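Local coordinates for extracellular solute-binding protein family 1 (Arthrobacter chlorophenolicus, PDB 4R2F), which probably delivers sugars to an ABC-type importer as its extracellular binding protein, and holds the disaccharide laminaribiose in its pocket, at residues V280-G285 against T361-N366; G334-L339 against P349-I354; Q341-N346 against M357-A362. All blocks are in the same frame, centred on the assembly; numbering follows the deposited sequence.

Overall arrangement
The three contacts lie on one side of the solute-binding fold, their centres about 17 to 18 Å from the centre of the chain. Contacts 2 and 3 cross along the sequence, each joining the region of helix 337-341 to the short helices that follow strand 348-349; their centres are about 10 Å apart, and L339 O probably accepts a hydrogen bond from L344 N. Contacts 1 and 3 share T361 and A362, with centres about 8 Å apart, and N366 ND2 hydrogen-bonds to F360 O. Contact 1 encloses contact 2 along the chain without touching it. The side chain of E282 in contact 1 is about 12 Å from a bound glucose unit.

Contact 1 of 3, residues V280-G285 against T361-N366; sequences VPERVG and TADPNN
P281 and E282, on the short helix 280-284 of this solute-binding protein, take part in a loose, water-bridged junction between that helix and the N-capped start of helix 364-373. P281 comes first: its ring carbon CG lies 4.4 Å from N365 ND2, a glancing contact, and both residues also pack on W159 of strand 145-161. E282 follows, its side chain poorly ordered. With chi1 at -62° and chi2 at 58° the chain folds back, bringing the carboxylate up to D363, and OE1 stops 4.2 Å from D363 OD2. Two like charges would probably repel at this range, but a water sits between them, giving a hydrogen to each carboxylate and receiving one from N365 ND2. Three side chains thus hold a single water, though E282 is poorly ordered, so its part in the bridge is less certain.

On the opposing segment D363 is the N-cap residue. Its carboxylate is divided between two tasks: OD2 takes the water at 2.7 Å, while OD1 caps the helix by accepting from the backbone N of N365. The amide of N365 is divided too, since OD1 accepts from V293 N of strand 291-294 and ND2 serves the water. The capping N-H reaches D363 OD1 from above the carboxylate plane, 39° out of it, with N365 N and D363 OD1 3.0 Å apart.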
ATOM      1  N   VAL A 280       3.443   7.420  10.363  1.00 25.76           N
ATOM      2  CA  VAL A 280       4.844   7.678  10.088  1.00 28.00           C
ATOM      3  C   VAL A 280       5.708   7.970  11.336  1.00 29.65           C
ATOM      4  O   VAL A 280       6.789   7.420  11.442  1.00 32.90           O
ATOM      5  CB  VAL A 280       5.013   8.824   9.059  1.00 29.50           C
ATOM      6  CG1 VAL A 280       6.447   9.344   9.015  1.00 31.28           C
ATOM      7  CG2 VAL A 280       4.573   8.380   7.668  1.00 37.92           C
ATOM      8  N   PRO A 281       5.257   8.835  12.275  1.00 34.10           N
ATOM      9  CA  PRO A 281       6.130   9.098  13.443  1.00 35.10           C
ATOM     10  C   PRO A 281       6.543   7.826  14.196  1.00 32.99           C
ATOM     11  O   PRO A 281       7.718   7.642  14.535  1.00 36.59           O
ATOM     12  CB  PRO A 281       5.263  10.002  14.331  1.00 36.55           C
ATOM     13  CG  PRO A 281       4.391  10.724  13.381  1.00 28.89           C
ATOM     14  CD  PRO A 281       4.085   9.726  12.273  1.00 29.59           C
ATOM     15  N   GLU A 282       5.580   6.934  14.376  1.00 41.15           N
ATOM     16  CA  GLU A 282       5.778   5.696  15.110  1.00 45.55           C
ATOM     17  C   GLU A 282       6.663   4.760  14.278  1.00 44.31           C
ATOM     18  O   GLU A 282       7.547   4.104  14.801  1.00 37.19           O
ATOM     19  CB  GLU A 282       4.418   5.024  15.406  1.00 47.89           C
ATOM     20  CG  GLU A 282       3.407   5.800  16.284  1.00 71.08           C
ATOM     21  CD  GLU A 282       2.959   7.200  15.787  1.00189.36           C
ATOM     22  OE1 GLU A 282       2.439   7.434  14.643  1.00 27.20           O
ATOM     23  OE2 GLU A 282       3.094   8.117  16.615  1.00 65.94           O
ATOM     24  N   ARG A 283       6.398   4.704  12.979  1.00 34.59           N
ATOM     25  CA  ARG A 283       7.186   3.879  12.059  0.50 47.53           C
ATOM     26  C   ARG A 283       8.658   4.263  12.060  1.00 43.01           C
ATOM     27  O   ARG A 283       9.507   3.399  12.074  1.00 39.57           O
ATOM     28  CB  ARG A 283       6.652   3.965  10.631  0.50 36.58           C
ATOM     29  CG  ARG A 283       7.445   3.137   9.620  0.50 40.88           C
ATOM     30  CD  ARG A 283       7.627   1.704  10.095  0.50 56.30           C
ATOM     31  NE  ARG A 283       8.342   0.877   9.131  0.50 49.22           N
ATOM     32  CZ  ARG A 283       9.570   0.427   9.317  0.50 34.11           C
ATOM     33  NH1 ARG A 283      10.229   0.720  10.438  0.50 29.37           N
ATOM     34  NH2 ARG A 283      10.130  -0.324   8.392  0.50 39.58           N
ATOM     35  N   VAL A 284       8.961   5.558  12.070  1.00 37.60           N
ATOM     36  CA  VAL A 284      10.337   6.001  11.970  1.00 34.85           C
ATOM     37  C   VAL A 284      11.010   6.333  13.308  1.00 42.55           C
ATOM     38  O   VAL A 284      12.187   6.675  13.318  1.00 41.25           O
ATOM     39  CB  VAL A 284      10.489   7.172  10.962  1.00 34.66           C
ATOM     40  CG1 VAL A 284       9.759   6.848   9.659  1.00 35.86           C
ATOM     41  CG2 VAL A 284      10.002   8.495  11.535  1.00 34.87           C
ATOM     42  N   GLY A 285      10.292   6.199  14.426  1.00 36.57           N
ATOM     43  CA  GLY A 285      10.843   6.501  15.749  1.00 48.00           C
ATOM     44  C   GLY A 285      11.132   7.972  16.014  1.00 43.97           C
ATOM     45  O   GLY A 285      12.173   8.314  16.558  1.00 47.13           O
ATOM     46  N   THR A 361      -8.566   7.086  17.513  1.00 31.30           N
ATOM     47  CA  THR A 361      -9.135   8.425  17.315  1.00 34.91           C
ATOM     48  C   THR A 361      -8.410   9.527  18.095  1.00 36.88           C
ATOM     49  O   THR A 361      -8.527  10.694  17.743  1.00 32.30           O
ATOM     50  CB  THR A 361     -10.633   8.511  17.671  1.00 42.88           C
ATOM     51  OG1 THR A 361     -10.812   8.193  19.047  1.00 39.65           O
ATOM     52  CG2 THR A 361     -11.453   7.565  16.819  1.00 42.12           C
ATOM     53  N   ALA A 362      -7.629   9.193  19.119  1.00 32.95           N
ATOM     54  CA  ALA A 362      -6.997  10.271  19.899  1.00 36.88           C
ATOM     55  C   ALA A 362      -5.799  10.885  19.172  1.00 35.90           C
ATOM     56  O   ALA A 362      -5.314  11.965  19.561  1.00 37.09           O
ATOM     57  CB  ALA A 362      -6.572   9.767  21.262  1.00 40.54           C
ATOM     58  N   ASP A 363      -5.308  10.173  18.156  1.00 37.97           N
ATOM     59  CA  ASP A 363      -4.203  10.629  17.305  1.00 30.37           C
ATOM     60  C   ASP A 363      -4.763  11.452  16.144  1.00 34.94           C
ATOM     61  O   ASP A 363      -5.396  10.902  15.233  1.00 31.49           O
ATOM     62  CB  ASP A 363      -3.414   9.419  16.798  1.00 32.80           C
ATOM     63  CG  ASP A 363      -2.216   9.796  15.944  1.00 44.11           C
ATOM     64  OD1 ASP A 363      -2.104  10.981  15.530  1.00 31.82           O
ATOM     65  OD2 ASP A 363      -1.375   8.888  15.688  1.00 39.31           O
ATOM     66  N   PRO A 364      -4.520  12.766  16.164  1.00 32.49           N
ATOM     67  CA  PRO A 364      -5.123  13.617  15.154  1.00 35.47           C
ATOM     68  C   PRO A 364      -4.647  13.320  13.729  1.00 29.45           C
ATOM     69  O   PRO A 364      -5.364  13.619  12.782  1.00 31.81           O
ATOM     70  CB  PRO A 364      -4.696  15.021  15.576  1.00 31.80           C
ATOM     71  CG  PRO A 364      -3.444  14.830  16.359  1.00 32.96           C
ATOM     72  CD  PRO A 364      -3.629  13.527  17.063  1.00 30.72           C
ATOM     73  N   ASN A 365      -3.447  12.770  13.577  1.00 29.15           N
ATOM     74  CA  ASN A 365      -3.010  12.332  12.257  1.00 32.47           C
ATOM     75  C   ASN A 365      -3.934  11.288  11.674  1.00 33.42           C
ATOM     76  O   ASN A 365      -4.236  11.342  10.496  1.00 29.81           O
ATOM     77  CB  ASN A 365      -1.594  11.796  12.302  1.00 25.78           C
ATOM     78  CG  ASN A 365      -0.588  12.887  12.545  1.00 31.61           C
ATOM     79  OD1 ASN A 365      -0.716  13.999  12.009  1.00 32.25           O
ATOM     80  ND2 ASN A 365       0.432  12.579  13.327  1.00 33.83           N
ATOM     81  N   ASN A 366      -4.375  10.340  12.495  1.00 31.87           N
ATOM     82  CA  ASN A 366      -5.272   9.300  12.031  1.00 31.57           C
ATOM     83  C   ASN A 366      -6.594   9.911  11.617  1.00 33.10           C
ATOM     84  O   ASN A 366      -7.166   9.536  10.591  1.00 29.25           O
ATOM     85  CB  ASN A 366      -5.549   8.248  13.105  1.00 28.69           C
ATOM     86  CG  ASN A 366      -4.339   7.382  13.447  1.00 31.46           C
ATOM     87  OD1 ASN A 366      -3.368   7.235  12.693  1.00 34.20           O
ATOM     88  ND2 ASN A 366      -4.440   6.744  14.581  1.00 30.13           N
TER
HETATM   89  O   HOH W   1       0.559   9.383  13.856  1.00 36.28           O

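Contact 2 of 3, residues G334-L339 against P349-I354; sequences GKLKEL and PVFKSI
I354 points the end of its side chain at the backbone of K337, so that a methyl group meets main chain more than side chain. Its CD1 lies 3.8 Å from K337 CA and close to K337 N, while CG1 runs past K337 CB at 4.0 Å. CG1 stands anti to the carbonyl carbon (chi1 -58°) and the chain is extended beyond it (chi2 175°), a shape that carries CD1 out to the opposite backbone. K337 answers with the root of its side chain alone: CG sits between the backbone N and the carbonyl carbon, chi1 60°, and the extended chain beyond leads the ammonium group away from I354. Segment 334-339 passes from the end of helix 322-335 into helix 337-341; the chain then runs through strand 348-349, paired antiparallel with strand 145-161, to helix 352-355. W340 of helix 337-341 also touches I354. Cutting I354 back to an alanine is likely to open a gap over the K337 backbone, with CG1 and CD1 no longer there to fill it.

Beside this, L336 meets F351 at the ring edge, near its plane, with L336 CD1 4.2 Å from F351 CE2. V350 CG2 lies over one face of the same ring, offset toward the rim. The F351 ring also stacks with F132, and L336 packs on W151 of strand 145-161.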
ATOM      1  N   GLY A 334     -10.159 -12.045  14.635  1.00 36.46           N
ATOM      2  CA  GLY A 334     -10.661 -11.714  15.959  1.00 31.36           C
ATOM      3  C   GLY A 334      -9.652 -11.048  16.890  1.00 39.53           C
ATOM      4  O   GLY A 334     -10.054 -10.403  17.833  1.00 39.78           O
ATOM      5  N   LYS A 335      -8.353 -11.195  16.625  1.00 29.56           N
ATOM      6  CA  LYS A 335      -7.297 -10.619  17.456  1.00 28.84           C
ATOM      7  C   LYS A 335      -6.633  -9.351  16.864  1.00 33.29           C
ATOM      8  O   LYS A 335      -5.816  -8.664  17.523  1.00 34.89           O
ATOM      9  CB  LYS A 335      -6.238 -11.704  17.751  1.00 40.02           C
ATOM     10  CG  LYS A 335      -6.775 -12.896  18.559  1.00 43.82           C
ATOM     11  CD  LYS A 335      -6.346 -12.902  20.019  1.00 54.49           C
ATOM     12  CE  LYS A 335      -4.933 -13.460  20.182  1.00101.16           C
ATOM     13  NZ  LYS A 335      -4.196 -12.967  21.386  1.00 71.32           N
ATOM     14  N   LEU A 336      -6.988  -9.034  15.626  1.00 38.99           N
ATOM     15  CA  LEU A 336      -6.417  -7.857  14.939  1.00 38.04           C
ATOM     16  C   LEU A 336      -6.484  -6.563  15.727  1.00 34.00           C
ATOM     17  O   LEU A 336      -5.563  -5.756  15.645  1.00 34.46           O
ATOM     18  CB  LEU A 336      -7.099  -7.622  13.585  1.00 36.15           C
ATOM     19  CG  LEU A 336      -6.771  -8.639  12.506  1.00 42.66           C
ATOM     20  CD1 LEU A 336      -7.488  -8.194  11.246  1.00 36.96           C
ATOM     21  CD2 LEU A 336      -5.279  -8.783  12.270  1.00 36.04           C
ATOM     22  N   LYS A 337      -7.572  -6.333  16.461  1.00 33.94           N
ATOM     23  CA  LYS A 337      -7.667  -5.119  17.280  1.00 30.39           C
ATOM     24  C   LYS A 337      -6.429  -4.877  18.157  1.00 35.96           C
ATOM     25  O   LYS A 337      -6.044  -3.733  18.379  1.00 32.82           O
ATOM     26  CB  LYS A 337      -8.930  -5.148  18.149  1.00 38.46           C
ATOM     27  CG  LYS A 337      -9.015  -6.321  19.111  1.00 50.90           C
ATOM     28  CD  LYS A 337     -10.338  -6.343  19.862  1.00 54.72           C
ATOM     29  CE  LYS A 337     -10.325  -7.466  20.881  1.00 58.91           C
ATOM     30  NZ  LYS A 337     -11.704  -7.882  21.236  1.00 89.23           N
ATOM     31  N   GLU A 338      -5.785  -5.938  18.631  1.00 31.63           N
ATOM     32  CA  GLU A 338      -4.608  -5.761  19.501  1.00 32.32           C
ATOM     33  C   GLU A 338      -3.484  -5.017  18.809  1.00 31.65           C
ATOM     34  O   GLU A 338      -2.713  -4.321  19.464  1.00 36.01           O
ATOM     35  CB  GLU A 338      -4.070  -7.115  19.984  1.00 36.59           C
ATOM     36  CG  GLU A 338      -5.017  -7.835  20.941  1.00 54.89           C
ATOM     37  CD  GLU A 338      -4.713  -9.316  21.109  1.00 73.38           C
ATOM     38  OE1 GLU A 338      -3.591  -9.769  20.761  1.00 45.93           O
ATOM     39  OE2 GLU A 338      -5.614 -10.028  21.602  1.00 59.13           O
ATOM     40  N   LEU A 339      -3.376  -5.168  17.485  1.00 35.79           N
ATOM     41  CA  LEU A 339      -2.289  -4.543  16.744  1.00 34.98           C
ATOM     42  C   LEU A 339      -2.468  -3.034  16.666  1.00 33.48           C
ATOM     43  O   LEU A 339      -1.491  -2.283  16.746  1.00 33.11           O
ATOM     44  CB  LEU A 339      -2.172  -5.149  15.345  1.00 33.14           C
ATOM     45  CG  LEU A 339      -1.845  -6.646  15.309  1.00 36.33           C
ATOM     46  CD1 LEU A 339      -2.066  -7.213  13.909  1.00 43.54           C
ATOM     47  CD2 LEU A 339      -0.426  -6.934  15.795  1.00 38.10           C
ATOM     48  N   PRO A 349      -7.677   0.395   9.837  1.00 30.07           N
ATOM     49  CA  PRO A 349      -8.449  -0.846  10.043  1.00 28.87           C
ATOM     50  C   PRO A 349      -9.627  -0.977   9.088  1.00 30.44           C
ATOM     51  O   PRO A 349     -10.009  -0.008   8.438  1.00 32.24           O
ATOM     52  CB  PRO A 349      -8.954  -0.723  11.489  1.00 31.26           C
ATOM     53  CG  PRO A 349      -8.918   0.729  11.795  1.00 37.93           C
ATOM     54  CD  PRO A 349      -7.862   1.362  10.935  1.00 34.56           C
ATOM     55  N   VAL A 350     -10.176  -2.186   8.984  1.00 30.09           N
ATOM     56  CA  VAL A 350     -11.374  -2.421   8.168  1.00 25.17           C
ATOM     57  C   VAL A 350     -12.602  -2.732   9.044  1.00 23.14           C
ATOM     58  O   VAL A 350     -13.678  -3.075   8.527  1.00 34.31           O
ATOM     59  CB  VAL A 350     -11.185  -3.567   7.147  1.00 33.47           C
ATOM     60  CG1 VAL A 350     -10.101  -3.196   6.134  1.00 33.69           C
ATOM     61  CG2 VAL A 350     -10.893  -4.898   7.839  1.00 34.81           C
ATOM     62  N   PHE A 351     -12.414  -2.614  10.349  1.00 29.49           N
ATOM     63  CA  PHE A 351     -13.458  -2.895  11.330  1.00 35.22           C
ATOM     64  C   PHE A 351     -13.836  -1.626  12.068  1.00 34.82           C
ATOM     65  O   PHE A 351     -12.980  -0.913  12.577  1.00 29.84           O
ATOM     66  CB  PHE A 351     -12.990  -3.940  12.331  1.00 32.70           C
ATOM     67  CG  PHE A 351     -12.913  -5.328  11.760  1.00 35.50           C
ATOM     68  CD1 PHE A 351     -14.057  -5.980  11.320  1.00 31.36           C
ATOM     69  CD2 PHE A 351     -11.702  -5.990  11.672  1.00 37.90           C
ATOM     70  CE1 PHE A 351     -13.982  -7.259  10.791  1.00 39.83           C
ATOM     71  CE2 PHE A 351     -11.625  -7.263  11.141  1.00 46.37           C
ATOM     72  CZ  PHE A 351     -12.768  -7.897  10.693  1.00 38.25           C
ATOM     73  N   LYS A 352     -15.140  -1.371  12.133  1.00 34.65           N
ATOM     74  CA  LYS A 352     -15.683  -0.151  12.749  1.00 51.53           C
ATOM     75  C   LYS A 352     -15.251   0.052  14.211  1.00 37.48           C
ATOM     76  O   LYS A 352     -14.876   1.161  14.602  1.00 35.26           O
ATOM     77  CB  LYS A 352     -17.215  -0.157  12.645  1.00 46.34           C
ATOM     78  CG  LYS A 352     -17.854   1.088  13.211  1.00 82.95           C
ATOM     79  CD  LYS A 352     -19.248   1.313  12.662  1.00 79.68           C
ATOM     80  CE  LYS A 352     -19.621   2.780  12.795  1.00 97.38           C
ATOM     81  NZ  LYS A 352     -21.079   2.967  12.992  1.00 74.26           N
ATOM     82  N   SER A 353     -15.288  -1.022  15.004  1.00 36.05           N
ATOM     83  CA  SER A 353     -14.898  -0.949  16.402  1.00 37.52           C
ATOM     84  C   SER A 353     -13.459  -0.481  16.551  1.00 39.12           C
ATOM     85  O   SER A 353     -13.138   0.252  17.475  1.00 39.22           O
ATOM     86  CB  SER A 353     -15.061  -2.307  17.088  1.00 37.54           C
ATOM     87  OG  SER A 353     -14.353  -3.329  16.395  1.00 41.98           O
ATOM     88  N   ILE A 354     -12.582  -0.915  15.653  1.00 43.98           N
ATOM     89  CA  ILE A 354     -11.176  -0.518  15.744  1.00 43.74           C
ATOM     90  C   ILE A 354     -11.045   0.963  15.394  1.00 37.48           C
ATOM     91  O   ILE A 354     -10.286   1.686  16.039  1.00 43.70           O
ATOM     92  CB  ILE A 354     -10.264  -1.376  14.850  1.00 37.78           C
ATOM     93  CG1 ILE A 354     -10.409  -2.848  15.231  1.00 38.77           C
ATOM     94  CG2 ILE A 354      -8.821  -0.934  15.031  1.00 39.51           C
ATOM     95  CD1 ILE A 354      -9.654  -3.839  14.362  1.00 39.35           C
TER

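Contact 3 of 3, residues Q341-N346 against M357-A362; sequences QQKLMN and MPEFTA
E359 OE2 receives the one direct hydrogen bond between the segments, from Q341 NE2 at 2.8 Å with an N-H...O angle of 157°. OE2 lies nearly in the amide plane of Q341, yet the donor stands well above the plane of the carboxylate, 53° out of it. The two flat groups stand almost perpendicular to each other. In Q341, CG anti to the backbone N already puts that carbon beside the carboxylate; the turn at chi2, -78°, then brings NE2 to OE2. E359 bends in turn at its own chi2, and its CG passes 3.5 Å from Q341 O.

This is a surface junction between the C-terminal end of helix 337-341 and the one-turn helix 358-361, which M357 precedes as N-cap residue. Helix 337-341 is closed by a Schellman motif: K343, with positive phi, is the first residue to leave helical geometry, and its extended side chain can reach across to helix 358-361. There it crosses E359 at about a right angle, with K343 CE 4.1 Å from E359 CB. The ammonium group does not pair with the carboxylate of E359, whose OE2 is 7.0 Å from K343 NZ. Instead a water accepts from K343 NZ and donates to the backbone oxygen E359 O, 2.7 Å away, tying the lysine to the helix through its main chain.

M357 flanks the other end of the contact. Its sulfur approaches the backbone of Q341, with SD 3.6 Å from Q341 N, and its side chain also touches K337 one turn earlier.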
ATOM      1  N   GLN A 341      -4.397  -1.481  18.933  1.00 33.79           N
ATOM      2  CA  GLN A 341      -4.347  -1.096  20.359  1.00 39.91           C
ATOM      3  C   GLN A 341      -2.922  -0.773  20.781  1.00 43.12           C
ATOM      4  O   GLN A 341      -2.691   0.227  21.442  1.00 35.72           O
ATOM      5  CB  GLN A 341      -4.979  -2.184  21.244  1.00 42.65           C
ATOM      6  CG  GLN A 341      -5.363  -1.743  22.666  1.00 39.88           C
ATOM      7  CD  GLN A 341      -4.157  -1.661  23.584  1.00 62.05           C
ATOM      8  OE1 GLN A 341      -3.256  -2.509  23.549  1.00 48.57           O
ATOM      9  NE2 GLN A 341      -4.118  -0.622  24.391  1.00 44.61           N
ATOM     10  N   GLN A 342      -1.965  -1.587  20.341  1.00 33.21           N
ATOM     11  CA  GLN A 342      -0.540  -1.347  20.604  1.00 31.46           C
ATOM     12  C   GLN A 342       0.105  -0.376  19.621  1.00 38.85           C
ATOM     13  O   GLN A 342       1.286  -0.086  19.731  1.00 34.90           O
ATOM     14  CB  GLN A 342       0.226  -2.684  20.595  1.00 33.80           C
ATOM     15  CG  GLN A 342      -0.172  -3.627  21.736  1.00 38.47           C
ATOM     16  CD  GLN A 342       0.192  -5.084  21.433  1.00 61.72           C
ATOM     17  OE1 GLN A 342       1.361  -5.430  21.287  1.00 44.34           O
ATOM     18  NE2 GLN A 342      -0.812  -5.929  21.319  1.00 62.06           N
ATOM     19  N   LYS A 343      -0.669   0.131  18.656  1.00 35.72           N
ATOM     20  CA  LYS A 343      -0.186   1.167  17.736  1.00 40.23           C
ATOM     21  C   LYS A 343       0.980   0.678  16.902  1.00 28.61           C
ATOM     22  O   LYS A 343       1.955   1.400  16.672  1.00 34.13           O
ATOM     23  CB  LYS A 343       0.221   2.427  18.491  1.00 42.57           C
ATOM     24  CG  LYS A 343      -0.873   2.982  19.378  1.00 47.78           C
ATOM     25  CD  LYS A 343      -0.387   4.243  20.075  1.00 44.47           C
ATOM     26  CE  LYS A 343      -1.453   4.816  20.989  1.00 72.02           C
ATOM     27  NZ  LYS A 343      -0.943   6.071  21.600  1.00 53.00           N
ATOM     28  N   LEU A 344       0.873  -0.569  16.464  1.00 32.99           N
ATOM     29  CA  LEU A 344       1.923  -1.211  15.680  1.00 32.80           C
ATOM     30  C   LEU A 344       1.662  -1.168  14.163  1.00 41.58           C
ATOM     31  O   LEU A 344       2.526  -1.564  13.392  1.00 33.80           O
ATOM     32  CB  LEU A 344       2.035  -2.671  16.117  1.00 37.14           C
ATOM     33  CG  LEU A 344       2.497  -2.862  17.553  1.00 40.90           C
ATOM     34  CD1 LEU A 344       2.461  -4.338  17.912  1.00 41.29           C
ATOM     35  CD2 LEU A 344       3.902  -2.276  17.723  1.00 36.79           C
ATOM     36  N   MET A 345       0.487  -0.694  13.749  1.00 28.31           N
ATOM     37  CA  MET A 345       0.096  -0.677  12.333  1.00 31.66           C
ATOM     38  C   MET A 345       0.382   0.630  11.595  1.00 32.88           C
ATOM     39  O   MET A 345       0.331   1.739  12.164  1.00 38.85           O
ATOM     40  CB  MET A 345      -1.384  -1.009  12.200  1.00 31.23           C
ATOM     41  CG  MET A 345      -1.760  -2.435  12.596  1.00 30.58           C
ATOM     42  SD  MET A 345      -0.990  -3.707  11.595  1.00 30.29           S
ATOM     43  CE  MET A 345      -1.587  -3.239   9.984  1.00 41.88           C
ATOM     44  N   ASN A 346       0.725   0.481  10.315  1.00 28.48           N
ATOM     45  CA  ASN A 346       0.908   1.610   9.404  1.00 25.82           C
ATOM     46  C   ASN A 346      -0.199   1.610   8.323  1.00 27.82           C
ATOM     47  O   ASN A 346       0.053   1.910   7.151  1.00 29.83           O
ATOM     48  CB  ASN A 346       2.268   1.539   8.733  1.00 28.99           C
ATOM     49  CG  ASN A 346       3.402   1.911   9.657  1.00 41.12           C
ATOM     50  OD1 ASN A 346       4.556   1.823   9.263  1.00 43.61           O
ATOM     51  ND2 ASN A 346       3.087   2.320  10.884  1.00 43.09           N
ATOM     52  N   MET A 357     -11.685   2.993  18.437  1.00 42.06           N
ATOM     53  CA  MET A 357     -10.884   2.648  19.590  1.00 45.73           C
ATOM     54  C   MET A 357     -10.199   3.939  20.043  1.00 43.50           C
ATOM     55  O   MET A 357      -9.740   4.718  19.225  1.00 41.35           O
ATOM     56  CB  MET A 357      -9.897   1.530  19.186  1.00 42.76           C
ATOM     57  CG  MET A 357      -8.795   1.164  20.147  1.00 57.50           C
ATOM     58  SD  MET A 357      -7.683  -0.024  19.366  1.00 47.75           S
ATOM     59  CE  MET A 357      -8.819  -1.369  19.144  1.00 29.39           C
ATOM     60  N   PRO A 358     -10.173   4.193  21.353  1.00 36.41           N
ATOM     61  CA  PRO A 358      -9.524   5.383  21.879  1.00 34.94           C
ATOM     62  C   PRO A 358      -8.119   5.631  21.341  1.00 39.66           C
ATOM     63  O   PRO A 358      -7.751   6.768  21.049  1.00 45.07           O
ATOM     64  CB  PRO A 358      -9.469   5.098  23.378  1.00 43.16           C
ATOM     65  CG  PRO A 358     -10.702   4.289  23.630  1.00 63.95           C
ATOM     66  CD  PRO A 358     -10.915   3.457  22.397  1.00 43.42           C
ATOM     67  N   GLU A 359      -7.337   4.572  21.235  1.00 35.49           N
ATOM     68  CA  GLU A 359      -5.953   4.659  20.771  1.00 42.52           C
ATOM     69  C   GLU A 359      -5.862   5.183  19.336  1.00 36.42           C
ATOM     70  O   GLU A 359      -4.897   5.833  18.991  1.00 36.65           O
ATOM     71  CB  GLU A 359      -5.268   3.281  20.868  1.00 52.14           C
ATOM     72  CG  GLU A 359      -4.854   2.864  22.287  1.00 55.16           C
ATOM     73  CD  GLU A 359      -5.960   2.175  23.085  1.00 46.65           C
ATOM     74  OE1 GLU A 359      -7.123   2.116  22.641  1.00 39.65           O
ATOM     75  OE2 GLU A 359      -5.667   1.668  24.186  1.00 46.93           O
ATOM     76  N   PHE A 360      -6.856   4.846  18.512  1.00 35.08           N
ATOM     77  CA  PHE A 360      -6.933   5.297  17.130  1.00 26.24           C
ATOM     78  C   PHE A 360      -7.400   6.758  16.981  1.00 33.49           C
ATOM     79  O   PHE A 360      -6.745   7.563  16.350  1.00 32.13           O
ATOM     80  CB  PHE A 360      -7.914   4.388  16.361  1.00 34.16           C
ATOM     81  CG  PHE A 360      -7.914   4.642  14.889  1.00 39.49           C
ATOM     82  CD1 PHE A 360      -6.851   4.201  14.113  1.00 42.80           C
ATOM     83  CD2 PHE A 360      -8.937   5.372  14.286  1.00 39.32           C
ATOM     84  CE1 PHE A 360      -6.816   4.457  12.752  1.00 36.18           C
ATOM     85  CE2 PHE A 360      -8.917   5.614  12.919  1.00 34.20           C
ATOM     86  CZ  PHE A 360      -7.844   5.161  12.156  1.00 31.39           C
ATOM     87  N   THR A 361      -8.566   7.086  17.513  1.00 31.30           N
ATOM     88  CA  THR A 361      -9.135   8.425  17.315  1.00 34.91           C
ATOM     89  C   THR A 361      -8.410   9.527  18.095  1.00 36.88           C
ATOM     90  O   THR A 361      -8.527  10.694  17.743  1.00 32.30           O
ATOM     91  CB  THR A 361     -10.633   8.511  17.671  1.00 42.88           C
ATOM     92  OG1 THR A 361     -10.812   8.193  19.047  1.00 39.65           O
ATOM     93  CG2 THR A 361     -11.453   7.565  16.819  1.00 42.12           C
ATOM     94  N   ALA A 362      -7.629   9.193  19.119  1.00 32.95           N
ATOM     95  CA  ALA A 362      -6.997  10.271  19.899  1.00 36.88           C
ATOM     96  C   ALA A 362      -5.799  10.885  19.172  1.00 35.90           C
ATOM     97  O   ALA A 362      -5.314  11.965  19.561  1.00 37.09           O
ATOM     98  CB  ALA A 362      -6.572   9.767  21.262  1.00 40.54           C
TER
HETATM   99  O   HOH W   2      -3.421   7.663  20.332  1.00 45.42           O